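Local coordinates for protein D-alanyl transferase DltD (Enterococcus faecalis, PDB 6O93) that probably transfers D-alanine during the D-alanylation of lipoteichoic acid in the Gram-positive cell wall, as a membrane-associated member of the SGNH-hydrolase clan, at residues 126-131 with 179-184; 132-137 with 171-176. All blocks are in the same frame, centred on the assembly; numbering follows the deposited sequence.

Contact 1 of 2, residues 126-131 with 179-184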
# COMPACT_ATOMS: atom_id res chain seq x y z
N GLN A 126 -2.23 2.12 -17.01
CA GLN A 126 -3.38 1.64 -16.26
C GLN A 126 -4.56 2.59 -16.38
O GLN A 126 -5.72 2.15 -16.46
CB GLN A 126 -2.98 1.44 -14.79
CG GLN A 126 -1.86 0.43 -14.60
CD GLN A 126 -1.31 0.41 -13.18
OE1 GLN A 126 -1.76 1.15 -12.31
NE2 GLN A 126 -0.32 -0.45 -12.95
N THR A 127 -4.30 3.90 -16.40
CA THR A 127 -5.38 4.87 -16.52
C THR A 127 -6.05 4.78 -17.89
O THR A 127 -7.28 4.76 -18.00
CB THR A 127 -4.85 6.28 -16.27
OG1 THR A 127 -4.24 6.33 -14.98
CG2 THR A 127 -5.97 7.31 -16.34
N TYR A 128 -5.24 4.71 -18.96
CA TYR A 128 -5.80 4.57 -20.30
C TYR A 128 -6.52 3.24 -20.47
O TYR A 128 -7.59 3.17 -21.10
CB TYR A 128 -4.70 4.71 -21.35
CG TYR A 128 -4.32 6.14 -21.71
CD1 TYR A 128 -4.66 7.20 -20.88
CD2 TYR A 128 -3.64 6.41 -22.89
CE1 TYR A 128 -4.32 8.50 -21.23
CE2 TYR A 128 -3.30 7.70 -23.23
CZ TYR A 128 -3.63 8.74 -22.40
OH TYR A 128 -3.29 10.02 -22.76
N GLN A 129 -5.94 2.16 -19.94
CA GLN A 129 -6.60 0.86 -20.00
C GLN A 129 -7.97 0.91 -19.33
O GLN A 129 -8.95 0.36 -19.85
CB GLN A 129 -5.72 -0.20 -19.34
CG GLN A 129 -6.30 -1.61 -19.37
CD GLN A 129 -5.58 -2.55 -18.43
OE1 GLN A 129 -5.20 -2.17 -17.32
NE2 GLN A 129 -5.37 -3.78 -18.88
N TRP A 130 -8.05 1.56 -18.16
CA TRP A 130 -9.31 1.67 -17.45
C TRP A 130 -10.38 2.34 -18.30
O TRP A 130 -11.52 1.87 -18.39
CB TRP A 130 -9.08 2.42 -16.13
CG TRP A 130 -10.30 3.08 -15.54
CD1 TRP A 130 -11.46 2.47 -15.15
CD2 TRP A 130 -10.45 4.47 -15.23
NE1 TRP A 130 -12.33 3.40 -14.63
CE2 TRP A 130 -11.73 4.64 -14.67
CE3 TRP A 130 -9.63 5.59 -15.37
CZ2 TRP A 130 -12.21 5.88 -14.26
CZ3 TRP A 130 -10.10 6.83 -14.97
CH2 TRP A 130 -11.38 6.96 -14.41
N LEU A 131 -10.02 3.45 -18.96
CA LEU A 131 -11.00 4.17 -19.77
C LEU A 131 -11.33 3.44 -21.06
O LEU A 131 -12.47 3.50 -21.53
CB LEU A 131 -10.49 5.58 -20.07
CG LEU A 131 -10.32 6.48 -18.84
CD1 LEU A 131 -9.59 7.76 -19.21
CD2 LEU A 131 -11.68 6.80 -18.23
N ASP A 179 -11.03 5.39 -28.81
CA ASP A 179 -10.09 5.10 -29.88
C ASP A 179 -8.72 5.71 -29.58
O ASP A 179 -7.69 5.08 -29.84
CB ASP A 179 -10.62 5.63 -31.21
CG ASP A 179 -11.87 4.91 -31.68
OD1 ASP A 179 -12.20 3.85 -31.12
OD2 ASP A 179 -12.52 5.41 -32.62
N TYR A 180 -8.70 6.93 -29.04
CA TYR A 180 -7.43 7.57 -28.72
C TYR A 180 -6.64 6.77 -27.69
O TYR A 180 -5.44 6.52 -27.86
CB TYR A 180 -7.68 8.99 -28.21
CG TYR A 180 -6.45 9.66 -27.64
CD1 TYR A 180 -5.52 10.27 -28.47
CD2 TYR A 180 -6.21 9.66 -26.27
CE1 TYR A 180 -4.40 10.88 -27.95
CE2 TYR A 180 -5.08 10.26 -25.75
CZ TYR A 180 -4.18 10.87 -26.59
OH TYR A 180 -3.05 11.47 -26.08
N PHE A 181 -7.30 6.35 -26.61
CA PHE A 181 -6.63 5.55 -25.60
C PHE A 181 -6.11 4.24 -26.19
O PHE A 181 -5.01 3.80 -25.87
CB PHE A 181 -7.57 5.28 -24.42
CG PHE A 181 -8.07 6.52 -23.76
CD1 PHE A 181 -7.20 7.53 -23.38
CD2 PHE A 181 -9.43 6.70 -23.53
CE1 PHE A 181 -7.66 8.68 -22.77
CE2 PHE A 181 -9.89 7.86 -22.92
CZ PHE A 181 -9.01 8.85 -22.55
N ILE A 182 -6.90 3.62 -27.08
CA ILE A 182 -6.49 2.36 -27.68
C ILE A 182 -5.25 2.56 -28.54
O ILE A 182 -4.33 1.73 -28.53
CB ILE A 182 -7.66 1.76 -28.50
CG1 ILE A 182 -8.76 1.30 -27.55
CG2 ILE A 182 -7.17 0.61 -29.37
CD1 ILE A 182 -10.05 0.90 -28.24
N MET A 183 -5.19 3.67 -29.28
CA MET A 183 -4.00 3.98 -30.07
C MET A 183 -2.77 4.08 -29.18
O MET A 183 -1.71 3.52 -29.51
CB MET A 183 -4.19 5.28 -30.83
CG MET A 183 -5.16 5.21 -31.98
SD MET A 183 -5.19 6.75 -32.90
CE MET A 183 -6.59 6.47 -33.98
N ASN A 184 -2.87 4.80 -28.07
CA ASN A 184 -1.72 4.98 -27.19
C ASN A 184 -1.38 3.69 -26.47
O ASN A 184 -0.20 3.41 -26.23
CB ASN A 184 -2.00 6.10 -26.20
CG ASN A 184 -1.80 7.48 -26.80
OD1 ASN A 184 -0.73 8.07 -26.66
ND2 ASN A 184 -2.82 7.99 -27.47
O HOH W 1 -1.08 11.57 -23.97
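An aromatic cluster of Tyr-128, Tyr-180 and Phe-181 joins helix 124-132 to helix 175-195 in the helical part of this SGNH-like fold. The two short segments run roughly antiparallel, at 138° between their directions, and their axes come within 9.0 Å. Phe-181 is the wedge between them. With its CG beside the backbone N and anti to the carbonyl carbon, it drives one edge onto the face of Tyr-128 in an edge-to-face pair, the planes at 56° and the centroids 4.7 Å apart. Phe-181 CD1 sits over the middle of the Tyr-128 ring, while the other flank of the phenylalanine meets Leu-131, whose CD1 lies 3.6 Å from Phe-181 CZ. At the rim of the tyrosine, in its plane, Asn-184 CB comes to 3.6 Å from Tyr-128 CE2, the amide plane standing almost perpendicular to the ring.

That amide is fixed from its own helix. Asn-184 ND2 donates to Tyr-180 O at 3.0 Å, nearly straight at 175°, from above the carbonyl plane, and the same oxygen also accepts the backbone N-H of Asn-184. Tyr-180, its CG anti to the backbone N, reaches across so that its ring edge touches Tyr-128 OH. The buried Tyr-128 hydroxyl has its strongest partner in Asp-157 OD2. It also accepts from a water 3.0 Å from Tyr-128 OH, and that water closes a bridge by a second hydrogen bond, 2.9 Å to Tyr-180 OH.

Contact 2 of 2, residues 132-137 with 171-176. With PO4 (phosphate ion), chain H.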
# COMPACT_ATOMS: atom_id res chain seq x y z
N ALA A 132 -10.35 2.74 -21.65
CA ALA A 132 -10.60 2.05 -22.91
C ALA A 132 -11.60 0.92 -22.74
O ALA A 132 -12.41 0.66 -23.64
CB ALA A 132 -9.28 1.52 -23.48
N ASN A 133 -11.56 0.23 -21.60
CA ASN A 133 -12.40 -0.94 -21.36
C ASN A 133 -13.68 -0.60 -20.61
O ASN A 133 -14.43 -1.51 -20.25
CB ASN A 133 -11.62 -2.00 -20.59
CG ASN A 133 -10.39 -2.47 -21.33
OD1 ASN A 133 -10.39 -2.55 -22.56
ND2 ASN A 133 -9.34 -2.80 -20.60
N LEU A 134 -13.96 0.68 -20.38
CA LEU A 134 -15.14 1.07 -19.61
C LEU A 134 -16.39 0.89 -20.46
O LEU A 134 -16.55 1.56 -21.49
CB LEU A 134 -14.99 2.51 -19.14
CG LEU A 134 -15.76 2.93 -17.90
CD1 LEU A 134 -15.41 2.05 -16.71
CD2 LEU A 134 -15.47 4.39 -17.58
N THR A 135 -17.28 -0.01 -20.04
CA THR A 135 -18.54 -0.25 -20.73
C THR A 135 -19.77 0.10 -19.90
O THR A 135 -20.83 0.36 -20.49
CB THR A 135 -18.66 -1.72 -21.16
OG1 THR A 135 -18.54 -2.57 -20.01
CG2 THR A 135 -17.58 -2.07 -22.17
N GLU A 136 -19.67 0.12 -18.58
CA GLU A 136 -20.76 0.53 -17.71
C GLU A 136 -20.20 1.44 -16.63
O GLU A 136 -19.17 1.13 -16.03
CB GLU A 136 -21.48 -0.67 -17.09
CG GLU A 136 -22.66 -0.29 -16.21
CD GLU A 136 -23.54 -1.47 -15.86
OE1 GLU A 136 -23.16 -2.62 -16.18
OE2 GLU A 136 -24.62 -1.25 -15.27
N LEU A 137 -20.88 2.56 -16.39
CA LEU A 137 -20.39 3.58 -15.49
C LEU A 137 -20.86 3.30 -14.07
O LEU A 137 -22.04 3.01 -13.84
CB LEU A 137 -20.88 4.96 -15.94
CG LEU A 137 -20.18 6.18 -15.34
CD1 LEU A 137 -18.71 6.19 -15.72
CD2 LEU A 137 -20.87 7.45 -15.80
N GLN A 171 -21.55 10.11 -18.40
CA GLN A 171 -21.44 9.61 -19.76
C GLN A 171 -20.18 8.77 -19.91
O GLN A 171 -19.14 9.07 -19.31
CB GLN A 171 -21.41 10.76 -20.78
CG GLN A 171 -22.67 11.61 -20.79
CD GLN A 171 -23.89 10.83 -21.23
OE1 GLN A 171 -23.80 9.92 -22.06
NE2 GLN A 171 -25.05 11.18 -20.68
N LEU A 172 -20.28 7.70 -20.70
CA LEU A 172 -19.12 6.89 -21.01
C LEU A 172 -18.17 7.65 -21.93
O LEU A 172 -18.55 8.65 -22.54
CB LEU A 172 -19.54 5.58 -21.67
CG LEU A 172 -20.30 4.58 -20.80
CD1 LEU A 172 -20.81 3.43 -21.64
CD2 LEU A 172 -19.42 4.07 -19.67
N PRO A 173 -16.92 7.20 -22.04
CA PRO A 173 -15.99 7.84 -22.98
C PRO A 173 -16.53 7.79 -24.40
O PRO A 173 -17.04 6.76 -24.85
CB PRO A 173 -14.71 7.02 -22.83
CG PRO A 173 -14.81 6.37 -21.50
CD PRO A 173 -16.27 6.11 -21.29
N GLN A 174 -16.43 8.92 -25.09
CA GLN A 174 -16.85 8.98 -26.48
C GLN A 174 -16.02 8.02 -27.33
O GLN A 174 -14.90 7.65 -26.97
CB GLN A 174 -16.73 10.41 -27.02
CG GLN A 174 -17.48 11.44 -26.19
CD GLN A 174 -17.19 12.87 -26.62
OE1 GLN A 174 -16.38 13.11 -27.52
NE2 GLN A 174 -17.84 13.82 -25.98
N ARG A 175 -16.58 7.63 -28.47
CA ARG A 175 -15.88 6.71 -29.37
C ARG A 175 -14.50 7.23 -29.72
O ARG A 175 -13.51 6.49 -29.67
CB ARG A 175 -16.71 6.48 -30.63
CG ARG A 175 -17.11 5.02 -30.85
CD ARG A 175 -18.05 4.87 -32.04
NE ARG A 175 -19.28 5.64 -31.88
CZ ARG A 175 -20.33 5.58 -32.70
NH1 ARG A 175 -21.39 6.33 -32.46
NH2 ARG A 175 -20.31 4.77 -33.74
N SER A 176 -14.41 8.51 -30.09
CA SER A 176 -13.11 9.09 -30.44
C SER A 176 -12.17 9.12 -29.25
O SER A 176 -10.94 9.06 -29.42
CB SER A 176 -13.30 10.50 -31.01
OG SER A 176 -13.87 11.37 -30.05
P PO4 H . -20.25 8.64 -28.80
O1 PO4 H . -21.54 8.05 -29.33
O2 PO4 H . -19.66 7.70 -27.77
O3 PO4 H . -20.54 9.98 -28.16
O4 PO4 H . -19.28 8.82 -29.94
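Leu-172 reaches the backbone of the loop that follows helix 124-132 with both of its methyl groups. Its CD1 lies 3.3 Å from Thr-135 O, a close apposition of a methyl group and a carbonyl oxygen, while CD2 rests beside the peptide of Leu-137, 3.9 Å from Leu-137 N. The same CD2 meets Leu-137 CB at 4.1 Å and also touches Leu-134 CG, in a direction roughly at right angles to that of Leu-137 CB. No hydrogen bond joins the two segments, so apolar contact and the fit of side chain against main chain carry the pairing.

Two further touches widen the patch. Leu-134 CD2 meets Pro-173 CD at 4.2 Å, the two side chains crossing at about a right angle, and Leu-137 CD2 packs against the main chain of Gln-171, 3.8 Å from Gln-171 N. Leu-134 and Leu-137 both hold CG anti to the backbone N (chi1 -155° and -165°) and both point toward the 171-176 segment, whereas Thr-135 and Glu-136 between them turn away. In Leu-172 the arrangement differs: CG stands beside the backbone N, which extends the two methyls to the loop.

Farther along, Gln-174 takes the N-cap position of helix 175-195. A phosphate, probably from the crystallisation liquor, sits at this helix start: Arg-175 N donates to phosphate O4 at 3.3 Å and more weakly to O2. Phosphate O1 lies at the edge of the Arg-175 guanidinium, in its plane. The helix dipole may favour an anion here.

Helix 158-168 backs the leucines: Leu-167 touches both Leu-134 and Leu-137, and Thr-163 touches Pro-173; helix 139-148 flanks the loop through Asp-141 and Gln-142, and Arg-178 of helix 175-195 donates to Ala-132 O.

Overall arrangement
The two contacts form one continuous seam, their centres about 10 Å apart on the same side of the chain's centre. In sequence the order is 126-131, 132-137, 171-176, 179-184, so contact 2 pairs the inner ends of a long, mainly helical excursion and contact 1 the outer ends. Helix 175-195 serves both, entering at contact 2 and running on through contact 1, and Leu-131 O packs on Pro-173 CG where they meet. The seam passes from a buried aromatic core to a surface loop pairing. Helix 158-168 is touched from both contacts, so the excursion folds back against its own ends as a compact helical region attached to the parallel-sheet core.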